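Local coordinates for transcriptional regulator, TetR family (Thermus thermophilus, PDB 3VPR), which probably acts as a TetR-family transcriptional repressor, binding regulatory DNA through a helix-turn-helix motif, at residues Arg80-Glu91 and Met168-His178. Residues are numbered along the deposited sequence; the frame is centred on the assembly and turned at random.
Sequences RRFMEAHARYFE and MRAEEVARAYH
Glu84 reaches from helix 75-92 into the side chains of Glu171 and Arg175 on helix 170-183. With CG anti to its carbonyl carbon (chi1 -73°) and the chain extended beyond, it brings its carboxylate to the second helix. Glu84 CB lies 3.6 Å from Glu171 OE2, and Glu84 CG rests against the backbone O and the CG of Glu171. At the tip, Arg175 grips side-on: NH1 to Glu84 OE1 at 2.6 Å is nearly straight (167°), in the guanidinium plane and on the syn lone pair, whereas Arg175 NE meets Glu84 OE2 from above the carboxylate plane. Arg80 NH1, one turn back, is modelled at a doubtful, very short 2.5 Å from Glu84 OE2, a second salt bridge. Arg88 NH2 bridges Glu171 OE1, and these arginines probably offset the 2.9 Å approach of Glu171 OE2 to Glu84 OE1. A glutamine here, lacking the charge, would probably leave Arg175 without its carboxylate mate, although Arg80 NH2 keeps Glu77. At one end, Arg80 CB sits over the His178 ring face, 3.4 Å from its centroid, a CH-pi contact; His178 NE2 bonds to Lys76 O. Midway, Ala87 CB meets Ala174 CB at 3.6 Å, small side chains consistent with the 7.9 Å closest approach of the segment axes (80-91 and 170-178). Their 154° angle identifies a near-antiparallel helix pair within the all-helical C-terminal domain of a TetR-family regulator.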
ATOM      1  N   ARG A  80     -15.860   1.401 -13.319  1.00 30.73           N
ATOM      2  CA  ARG A  80     -15.371   2.780 -13.272  1.00 36.93           C
ATOM      3  C   ARG A  80     -15.974   3.568 -12.113  1.00 43.95           C
ATOM      4  O   ARG A  80     -15.273   4.313 -11.416  1.00 49.26           O
ATOM      5  CB  ARG A  80     -15.655   3.501 -14.595  1.00 31.95           C
ATOM      6  CG  ARG A  80     -15.083   4.929 -14.647  1.00 45.69           C
ATOM      7  CD  ARG A  80     -15.178   5.555 -16.052  1.00 56.27           C
ATOM      8  NE  ARG A  80     -16.533   5.983 -16.414  1.00 56.12           N
ATOM      9  CZ  ARG A  80     -17.154   7.053 -15.917  1.00 57.67           C
ATOM     10  NH1 ARG A  80     -16.555   7.832 -15.025  1.00 56.64           N
ATOM     11  NH2 ARG A  80     -18.383   7.348 -16.316  1.00 51.47           N
ATOM     12  N   ARG A  81     -17.275   3.397 -11.905  1.00 43.56           N
ATOM     13  CA  ARG A  81     -17.943   4.094 -10.823  1.00 39.04           C
ATOM     14  C   ARG A  81     -17.400   3.598  -9.495  1.00 28.83           C
ATOM     15  O   ARG A  81     -17.155   4.376  -8.590  1.00 38.18           O
ATOM     16  CB  ARG A  81     -19.451   3.881 -10.904  1.00 48.20           C
ATOM     17  CG  ARG A  81     -20.025   4.268 -12.259  1.00 73.08           C
ATOM     18  CD  ARG A  81     -21.431   4.808 -12.126  1.00 86.44           C
ATOM     19  NE  ARG A  81     -21.415   6.129 -11.509  1.00 97.49           N
ATOM     20  CZ  ARG A  81     -22.406   6.625 -10.778  1.00102.49           C
ATOM     21  NH1 ARG A  81     -23.503   5.907 -10.564  1.00104.52           N
ATOM     22  NH2 ARG A  81     -22.297   7.840 -10.254  1.00104.60           N
ATOM     23  N   PHE A  82     -17.199   2.296  -9.372  1.00 28.74           N
ATOM     24  CA  PHE A  82     -16.659   1.777  -8.135  1.00 31.01           C
ATOM     25  C   PHE A  82     -15.307   2.447  -7.830  1.00 34.80           C
ATOM     26  O   PHE A  82     -15.095   2.979  -6.739  1.00 31.61           O
ATOM     27  CB  PHE A  82     -16.480   0.271  -8.237  1.00 32.57           C
ATOM     28  CG  PHE A  82     -15.924  -0.366  -6.991  1.00 42.19           C
ATOM     29  CD1 PHE A  82     -14.561  -0.318  -6.708  1.00 32.42           C
ATOM     30  CD2 PHE A  82     -16.767  -1.043  -6.110  1.00 36.49           C
ATOM     31  CE1 PHE A  82     -14.045  -0.947  -5.563  1.00 32.02           C
ATOM     32  CE2 PHE A  82     -16.263  -1.666  -4.978  1.00 34.77           C
ATOM     33  CZ  PHE A  82     -14.903  -1.623  -4.701  1.00 31.88           C
HETATM   34  N   MSE A  83     -14.407   2.446  -8.810  1.00 35.56           N
HETATM   35  CA  MSE A  83     -13.080   3.019  -8.617  1.00 35.57           C
HETATM   36  C   MSE A  83     -13.105   4.514  -8.297  1.00 36.67           C
HETATM   37  O   MSE A  83     -12.384   4.971  -7.404  1.00 32.05           O
HETATM   38  CB  MSE A  83     -12.212   2.738  -9.845  1.00 28.80           C
HETATM   39  CG  MSE A  83     -11.960   1.253 -10.070  1.00 39.30           C
HETATM   40 SE   MSE A  83     -11.002   0.841 -11.720  1.00 46.86          SE
HETATM   41  CE  MSE A  83      -9.225   1.491 -11.187  1.00 31.06           C
ATOM     42  N   GLU A  84     -13.937   5.267  -9.009  1.00 34.05           N
ATOM     43  CA  GLU A  84     -14.035   6.704  -8.770  1.00 37.57           C
ATOM     44  C   GLU A  84     -14.689   7.057  -7.437  1.00 39.14           C
ATOM     45  O   GLU A  84     -14.230   7.961  -6.743  1.00 42.72           O
ATOM     46  CB  GLU A  84     -14.775   7.384  -9.923  1.00 43.16           C
ATOM     47  CG  GLU A  84     -13.926   7.453 -11.185  1.00 55.32           C
ATOM     48  CD  GLU A  84     -14.556   8.272 -12.292  1.00 59.16           C
ATOM     49  OE1 GLU A  84     -14.919   9.440 -12.042  1.00 76.83           O
ATOM     50  OE2 GLU A  84     -14.677   7.751 -13.416  1.00 68.37           O
ATOM     51  N   ALA A  85     -15.755   6.348  -7.077  1.00 31.18           N
ATOM     52  CA  ALA A  85     -16.432   6.595  -5.813  1.00 35.71           C
ATOM     53  C   ALA A  85     -15.450   6.287  -4.680  1.00 33.88           C
ATOM     54  O   ALA A  85     -15.381   7.017  -3.701  1.00 40.65           O
ATOM     55  CB  ALA A  85     -17.687   5.703  -5.696  1.00 30.02           C
ATOM     56  N   HIS A  86     -14.686   5.205  -4.827  1.00 36.08           N
ATOM     57  CA  HIS A  86     -13.701   4.816  -3.815  1.00 26.73           C
ATOM     58  C   HIS A  86     -12.687   5.937  -3.605  1.00 27.29           C
ATOM     59  O   HIS A  86     -12.471   6.380  -2.486  1.00 32.20           O
ATOM     60  CB  HIS A  86     -12.984   3.532  -4.256  1.00 33.40           C
ATOM     61  CG  HIS A  86     -11.914   3.068  -3.314  1.00 38.18           C
ATOM     62  ND1 HIS A  86     -11.933   1.820  -2.726  1.00 33.33           N
ATOM     63  CD2 HIS A  86     -10.784   3.672  -2.879  1.00 24.90           C
ATOM     64  CE1 HIS A  86     -10.860   1.679  -1.968  1.00 32.63           C
ATOM     65  NE2 HIS A  86     -10.148   2.787  -2.043  1.00 38.71           N
ATOM     66  N   ALA A  87     -12.084   6.394  -4.698  1.00 36.23           N
ATOM     67  CA  ALA A  87     -11.076   7.454  -4.674  1.00 32.76           C
ATOM     68  C   ALA A  87     -11.624   8.794  -4.189  1.00 33.14           C
ATOM     69  O   ALA A  87     -10.932   9.539  -3.497  1.00 37.51           O
ATOM     70  CB  ALA A  87     -10.461   7.621  -6.079  1.00 34.47           C
ATOM     71  N   ARG A  88     -12.856   9.112  -4.569  1.00 41.99           N
ATOM     72  CA  ARG A  88     -13.453  10.366  -4.132  1.00 39.49           C
ATOM     73  C   ARG A  88     -13.688  10.320  -2.627  1.00 39.94           C
ATOM     74  O   ARG A  88     -13.336  11.250  -1.906  1.00 40.01           O
ATOM     75  CB  ARG A  88     -14.775  10.631  -4.852  1.00 42.51           C
ATOM     76  CG  ARG A  88     -15.567  11.761  -4.216  1.00 56.33           C
ATOM     77  CD  ARG A  88     -16.767  12.179  -5.039  1.00 61.91           C
ATOM     78  NE  ARG A  88     -16.405  13.147  -6.066  1.00 78.01           N
ATOM     79  CZ  ARG A  88     -17.275  13.846  -6.786  1.00 83.82           C
ATOM     80  NH1 ARG A  88     -18.582  13.697  -6.600  1.00 91.34           N
ATOM     81  NH2 ARG A  88     -16.835  14.701  -7.696  1.00 86.71           N
ATOM     82  N   TYR A  89     -14.277   9.229  -2.150  1.00 41.20           N
ATOM     83  CA  TYR A  89     -14.534   9.092  -0.727  1.00 34.79           C
ATOM     84  C   TYR A  89     -13.214   9.162   0.039  1.00 36.23           C
ATOM     85  O   TYR A  89     -13.111   9.828   1.062  1.00 34.36           O
ATOM     86  CB  TYR A  89     -15.215   7.762  -0.430  1.00 27.81           C
ATOM     87  CG  TYR A  89     -15.673   7.658   0.997  1.00 35.55           C
ATOM     88  CD1 TYR A  89     -16.864   8.248   1.405  1.00 30.46           C
ATOM     89  CD2 TYR A  89     -14.904   6.997   1.950  1.00 30.98           C
ATOM     90  CE1 TYR A  89     -17.284   8.190   2.723  1.00 33.67           C
ATOM     91  CE2 TYR A  89     -15.315   6.927   3.278  1.00 40.42           C
ATOM     92  CZ  TYR A  89     -16.507   7.529   3.658  1.00 44.45           C
ATOM     93  OH  TYR A  89     -16.925   7.479   4.972  1.00 46.40           O
ATOM     94  N   PHE A  90     -12.204   8.459  -0.457  1.00 38.37           N
ATOM     95  CA  PHE A  90     -10.899   8.455   0.191  1.00 34.53           C
ATOM     96  C   PHE A  90     -10.375   9.879   0.385  1.00 43.70           C
ATOM     97  O   PHE A  90      -9.941  10.247   1.476  1.00 38.43           O
ATOM     98  CB  PHE A  90      -9.905   7.645  -0.646  1.00 34.93           C
ATOM     99  CG  PHE A  90      -8.478   8.087  -0.485  1.00 43.19           C
ATOM    100  CD1 PHE A  90      -7.794   7.854   0.706  1.00 33.47           C
ATOM    101  CD2 PHE A  90      -7.816   8.753  -1.528  1.00 36.50           C
ATOM    102  CE1 PHE A  90      -6.459   8.274   0.867  1.00 53.68           C
ATOM    103  CE2 PHE A  90      -6.481   9.179  -1.380  1.00 44.06           C
ATOM    104  CZ  PHE A  90      -5.803   8.940  -0.180  1.00 43.76           C
ATOM    105  N   GLU A  91     -10.436  10.679  -0.674  1.00 45.27           N
ATOM    106  CA  GLU A  91      -9.949  12.048  -0.625  1.00 48.97           C
ATOM    107  C   GLU A  91     -10.748  13.001   0.263  1.00 47.74           C
ATOM    108  O   GLU A  91     -10.174  13.901   0.868  1.00 45.76           O
ATOM    109  CB  GLU A  91      -9.872  12.627  -2.042  1.00 54.83           C
ATOM    110  CG  GLU A  91      -9.615  14.135  -2.070  1.00 57.68           C
ATOM    111  CD  GLU A  91      -9.174  14.633  -3.434  1.00 68.76           C
ATOM    112  OE1 GLU A  91      -9.824  14.275  -4.443  1.00 59.47           O
ATOM    113  OE2 GLU A  91      -8.180  15.391  -3.493  1.00 66.30           O
HETATM  114  N   MSE A 168      -4.012  17.698  -8.162  1.00102.45           N
HETATM  115  CA  MSE A 168      -4.514  16.457  -8.753  1.00102.75           C
HETATM  116  C   MSE A 168      -5.748  15.919  -8.036  1.00 94.18           C
HETATM  117  O   MSE A 168      -5.796  15.869  -6.807  1.00 90.78           O
HETATM  118  CB  MSE A 168      -3.417  15.387  -8.759  1.00114.39           C
HETATM  119  CG  MSE A 168      -2.376  15.583  -9.850  1.00132.77           C
HETATM  120 SE   MSE A 168      -1.287  17.170  -9.633  1.00155.23          SE
HETATM  121  CE  MSE A 168       0.460  16.352  -9.799  1.00144.29           C
ATOM    122  N   ARG A 169      -6.742  15.515  -8.820  1.00 81.48           N
ATOM    123  CA  ARG A 169      -7.987  14.991  -8.277  1.00 74.89           C
ATOM    124  C   ARG A 169      -7.924  13.468  -8.173  1.00 59.45           C
ATOM    125  O   ARG A 169      -7.730  12.779  -9.173  1.00 60.75           O
ATOM    126  CB  ARG A 169      -9.153  15.412  -9.173  1.00 85.08           C
ATOM    127  CG  ARG A 169     -10.527  15.243  -8.545  1.00100.36           C
ATOM    128  CD  ARG A 169     -11.623  15.621  -9.534  1.00110.32           C
ATOM    129  NE  ARG A 169     -12.944  15.667  -8.915  1.00118.03           N
ATOM    130  CZ  ARG A 169     -13.314  16.566  -8.010  1.00121.02           C
ATOM    131  NH1 ARG A 169     -12.462  17.502  -7.612  1.00121.13           N
ATOM    132  NH2 ARG A 169     -14.537  16.528  -7.499  1.00125.21           N
ATOM    133  N   ALA A 170      -8.086  12.952  -6.958  1.00 53.42           N
ATOM    134  CA  ALA A 170      -8.036  11.514  -6.716  1.00 42.53           C
ATOM    135  C   ALA A 170      -8.957  10.746  -7.655  1.00 47.74           C
ATOM    136  O   ALA A 170      -8.619   9.664  -8.136  1.00 48.11           O
ATOM    137  CB  ALA A 170      -8.404  11.219  -5.283  1.00 44.83           C
ATOM    138  N   GLU A 171     -10.123  11.312  -7.920  1.00 48.90           N
ATOM    139  CA  GLU A 171     -11.084  10.677  -8.800  1.00 44.42           C
ATOM    140  C   GLU A 171     -10.629  10.663 -10.267  1.00 50.28           C
ATOM    141  O   GLU A 171     -10.945   9.727 -11.008  1.00 45.50           O
ATOM    142  CB  GLU A 171     -12.429  11.382  -8.646  1.00 42.74           C
ATOM    143  CG  GLU A 171     -13.435  11.111  -9.739  1.00 51.85           C
ATOM    144  CD  GLU A 171     -14.824  11.542  -9.328  1.00 65.82           C
ATOM    145  OE1 GLU A 171     -14.951  12.639  -8.740  1.00 67.39           O
ATOM    146  OE2 GLU A 171     -15.785  10.787  -9.591  1.00 68.51           O
ATOM    147  N   GLU A 172      -9.902  11.694 -10.693  1.00 44.42           N
ATOM    148  CA  GLU A 172      -9.425  11.739 -12.076  1.00 45.50           C
ATOM    149  C   GLU A 172      -8.328  10.700 -12.240  1.00 40.54           C
ATOM    150  O   GLU A 172      -8.252  10.015 -13.252  1.00 53.32           O
ATOM    151  CB  GLU A 172      -8.915  13.138 -12.433  1.00 52.25           C
ATOM    152  CG  GLU A 172     -10.038  14.160 -12.645  1.00 69.33           C
ATOM    153  CD  GLU A 172     -10.917  13.836 -13.852  1.00 82.12           C
ATOM    154  OE1 GLU A 172     -10.443  13.998 -14.996  1.00 89.03           O
ATOM    155  OE2 GLU A 172     -12.082  13.415 -13.660  1.00 84.49           O
ATOM    156  N   VAL A 173      -7.479  10.589 -11.228  1.00 41.99           N
ATOM    157  CA  VAL A 173      -6.420   9.589 -11.215  1.00 40.42           C
ATOM    158  C   VAL A 173      -7.102   8.219 -11.342  1.00 41.26           C
ATOM    159  O   VAL A 173      -6.669   7.347 -12.102  1.00 41.23           O
ATOM    160  CB  VAL A 173      -5.665   9.613  -9.870  1.00 42.18           C
ATOM    161  CG1 VAL A 173      -4.703   8.436  -9.792  1.00 41.41           C
ATOM    162  CG2 VAL A 173      -4.939  10.938  -9.707  1.00 39.57           C
ATOM    163  N   ALA A 174      -8.180   8.040 -10.588  1.00 38.62           N
ATOM    164  CA  ALA A 174      -8.916   6.783 -10.604  1.00 37.68           C
ATOM    165  C   ALA A 174      -9.480   6.510 -11.990  1.00 41.40           C
ATOM    166  O   ALA A 174      -9.580   5.355 -12.411  1.00 37.00           O
ATOM    167  CB  ALA A 174     -10.037   6.829  -9.583  1.00 35.65           C
ATOM    168  N   ARG A 175      -9.838   7.574 -12.707  1.00 35.66           N
ATOM    169  CA  ARG A 175     -10.397   7.410 -14.044  1.00 43.89           C
ATOM    170  C   ARG A 175      -9.320   6.948 -15.022  1.00 37.89           C
ATOM    171  O   ARG A 175      -9.580   6.118 -15.900  1.00 28.43           O
ATOM    172  CB  ARG A 175     -11.031   8.715 -14.533  1.00 41.44           C
ATOM    173  CG  ARG A 175     -11.736   8.572 -15.865  1.00 52.54           C
ATOM    174  CD  ARG A 175     -12.647   9.753 -16.134  1.00 64.24           C
ATOM    175  NE  ARG A 175     -13.641   9.919 -15.075  1.00 76.25           N
ATOM    176  CZ  ARG A 175     -14.613  10.826 -15.093  1.00 83.17           C
ATOM    177  NH1 ARG A 175     -15.469  10.904 -14.084  1.00 85.20           N
ATOM    178  NH2 ARG A 175     -14.734  11.651 -16.125  1.00 89.89           N
ATOM    179  N   ALA A 176      -8.115   7.488 -14.864  1.00 32.68           N
ATOM    180  CA  ALA A 176      -7.002   7.101 -15.722  1.00 41.74           C
ATOM    181  C   ALA A 176      -6.632   5.647 -15.416  1.00 39.13           C
ATOM    182  O   ALA A 176      -6.268   4.894 -16.319  1.00 44.16           O
ATOM    183  CB  ALA A 176      -5.808   8.015 -15.491  1.00 34.08           C
ATOM    184  N   TYR A 177      -6.740   5.251 -14.144  1.00 44.69           N
ATOM    185  CA  TYR A 177      -6.437   3.870 -13.757  1.00 28.84           C
ATOM    186  C   TYR A 177      -7.470   2.930 -14.375  1.00 31.14           C
ATOM    187  O   TYR A 177      -7.146   1.815 -14.807  1.00 33.96           O
ATOM    188  CB  TYR A 177      -6.464   3.694 -12.233  1.00 28.68           C
ATOM    189  CG  TYR A 177      -5.232   4.179 -11.498  1.00 31.34           C
ATOM    190  CD1 TYR A 177      -3.988   4.228 -12.124  1.00 38.91           C
ATOM    191  CD2 TYR A 177      -5.300   4.518 -10.155  1.00 38.64           C
ATOM    192  CE1 TYR A 177      -2.845   4.597 -11.421  1.00 38.03           C
ATOM    193  CE2 TYR A 177      -4.166   4.886  -9.443  1.00 42.03           C
ATOM    194  CZ  TYR A 177      -2.942   4.920 -10.079  1.00 39.03           C
ATOM    195  OH  TYR A 177      -1.816   5.232  -9.352  1.00 41.80           O
ATOM    196  N   HIS A 178      -8.720   3.384 -14.427  1.00 31.81           N
ATOM    197  CA  HIS A 178      -9.783   2.560 -14.994  1.00 39.60           C
ATOM    198  C   HIS A 178      -9.541   2.308 -16.473  1.00 35.43           C
ATOM    199  O   HIS A 178      -9.698   1.180 -16.960  1.00 34.42           O
ATOM    200  CB  HIS A 178     -11.153   3.212 -14.792  1.00 32.79           C
ATOM    201  CG  HIS A 178     -12.253   2.515 -15.527  1.00 36.50           C
ATOM    202  ND1 HIS A 178     -12.664   2.898 -16.785  1.00 34.78           N
ATOM    203  CD2 HIS A 178     -12.982   1.419 -15.210  1.00 38.33           C
ATOM    204  CE1 HIS A 178     -13.598   2.068 -17.212  1.00 41.99           C
ATOM    205  NE2 HIS A 178     -13.809   1.159 -16.277  1.00 36.26           N
TER
HETATM  206  O   HOH W   1     -11.506  12.923  -5.890  1.00 48.28           O